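Local coordinates for protein SVS_variant_AS1 (Streptomyces sp. CWA1, PDB 6TJA) that probably cyclises geranylgeranyl diphosphate to spiroviolene, as a reconstructed ancestral and engineered form of a class I terpene synthase, at residues Thr293-Gln296 against Gly297-His300. Sequence-based numbering, arbitrary orientation.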
loop_
_atom_site.group_PDB
_atom_site.type_symbol
_atom_site.label_atom_id
_atom_site.label_comp_id
_atom_site.label_asym_id
_atom_site.label_seq_id
_atom_site.Cartn_x
_atom_site.Cartn_y
_atom_site.Cartn_z
ATOM N N THR A 293 24.108 5.843 1.181
ATOM C CA THR A 293 23.639 6.204 2.537
ATOM C C THR A 293 22.484 5.275 2.946
ATOM O O THR A 293 22.520 4.721 4.063
ATOM C CB THR A 293 23.263 7.683 2.540
ATOM O OG1 THR A 293 24.458 8.406 2.243
ATOM C CG2 THR A 293 22.686 8.117 3.859
ATOM N N TYR A 294 21.462 5.172 2.098
ATOM C CA TYR A 294 20.300 4.258 2.262
ATOM C C TYR A 294 20.828 2.842 2.558
ATOM O O TYR A 294 20.464 2.298 3.604
ATOM C CB TYR A 294 19.392 4.289 1.025
ATOM C CG TYR A 294 18.234 3.329 1.113
ATOM C CD1 TYR A 294 17.228 3.518 2.041
ATOM C CD2 TYR A 294 18.173 2.208 0.313
ATOM C CE1 TYR A 294 16.181 2.621 2.161
ATOM C CE2 TYR A 294 17.113 1.325 0.384
ATOM C CZ TYR A 294 16.125 1.517 1.326
ATOM O OH TYR A 294 15.092 0.631 1.423
ATOM N N LEU A 295 21.681 2.306 1.688
ATOM C CA LEU A 295 22.253 0.977 1.876
ATOM C C LEU A 295 22.893 0.830 3.254
ATOM O O LEU A 295 22.661 -0.160 3.948
ATOM C CB LEU A 295 23.284 0.680 0.786
ATOM C CG LEU A 295 22.748 0.550 -0.642
ATOM C CD1 LEU A 295 23.808 -0.038 -1.561
ATOM C CD2 LEU A 295 21.483 -0.294 -0.667
ATOM N N GLN A 296 23.709 1.811 3.637
ATOM C CA GLN A 296 24.371 1.799 4.939
ATOM C C GLN A 296 23.309 1.668 6.019
ATOM O O GLN A 296 23.470 0.932 6.992
ATOM C CB GLN A 296 25.174 3.083 5.143
ATOM C CG GLN A 296 26.675 2.871 5.243
ATOM C CD GLN A 296 27.456 4.164 5.101
ATOM O OE1 GLN A 296 27.723 4.622 3.991
ATOM N NE2 GLN A 296 27.824 4.759 6.230
ATOM N N GLY A 297 22.217 2.398 5.826
ATOM C CA GLY A 297 21.063 2.372 6.742
ATOM C C GLY A 297 20.479 0.973 6.892
ATOM O O GLY A 297 20.220 0.539 8.033
ATOM N N LEU A 298 20.260 0.274 5.784
ATOM C CA LEU A 298 19.768 -1.131 5.853
ATOM C C LEU A 298 20.723 -1.933 6.752
ATOM O O LEU A 298 20.245 -2.658 7.641
ATOM C CB LEU A 298 19.701 -1.738 4.455
ATOM C CG LEU A 298 18.761 -1.087 3.441
ATOM C CD1 LEU A 298 18.892 -1.808 2.107
ATOM C CD2 LEU A 298 17.298 -1.102 3.911
ATOM N N ARG A 299 22.033 -1.796 6.538
ATOM C CA ARG A 299 23.046 -2.560 7.299
ATOM C C ARG A 299 22.941 -2.162 8.775
ATOM O O ARG A 299 22.817 -3.079 9.616
ATOM C CB ARG A 299 24.436 -2.336 6.702
ATOM C CG ARG A 299 24.600 -2.881 5.293
ATOM C CD ARG A 299 25.924 -2.473 4.669
ATOM N NE ARG A 299 27.008 -3.148 5.355
ATOM C CZ ARG A 299 27.587 -4.294 4.984
ATOM N NH1 ARG A 299 27.183 -4.940 3.908
ATOM N NH2 ARG A 299 28.551 -4.808 5.727
ATOM N N HIS A 300 22.954 -0.851 9.066
ATOM C CA HIS A 300 22.861 -0.291 10.442
ATOM C C HIS A 300 21.573 -0.777 11.101
ATOM O O HIS A 300 21.608 -1.067 12.299
ATOM C CB HIS A 300 22.898 1.256 10.423
ATOM C CG HIS A 300 24.266 1.831 10.346
ATOM N ND1 HIS A 300 25.304 1.344 11.114
ATOM C CD2 HIS A 300 24.766 2.876 9.652
ATOM C CE1 HIS A 300 26.390 2.069 10.913
ATOM N NE2 HIS A 300 26.094 2.994 9.998
#
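T293 meets G297 through the backbone alone: G297 N lies 2.9 Å from T293 O, the first i-to-i+4 bond of this turn of helix 289-309, though the position of that carbonyl oxygen is less certain. The T293 hydroxyl turns back to the carbonyl of A289. At Y294 the side chains join in. Y294 O takes the amide of L298 at 3.0 Å between Y294 O and L298 N, while the ring, with CG anti to the backbone N (chi1 177°), runs alongside the next turn and receives L298 over one face. L298 CG stands above that face, displaced toward the rim, and both methyls lie above the ring plane just outward of its CE2–CZ side: CD2 is 3.9 Å from Y294 CZ, and CD1 is 4.0 Å from Y294 CE2. Y294 OH is hydrogen-bonded to T217 OG1 of helix 211-231, a bond that probably helps hold the ring's orientation. The L295 and L298 side chains cross at a slant, with L295 CD2 4.1 Å from L298 CD1, and L295 O is bonded to R299 N at 3.1 Å. An alanine in place of L298 would take away CG and both methyls, and the Y294 ring face and L295 CD2 would probably lose their shared partner. Q296 contributes its carbonyl: H300 N reaches Q296 O at 2.8 Å in a nearly straight bond (N-H...O 170°), and H300 CD2 lies 3.5 Å from the same oxygen. R299 and H300 carry polar groups to E18, R299 by a salt bridge and H300 ND1 by a hydrogen bond to the backbone carbonyl of E18. The surface toward helix 211-231 is thus mainly apolar, the L298 branch filling the angle between the Y294 ring and L295, while the backbone bonds are met within the helix and the phenol by T217.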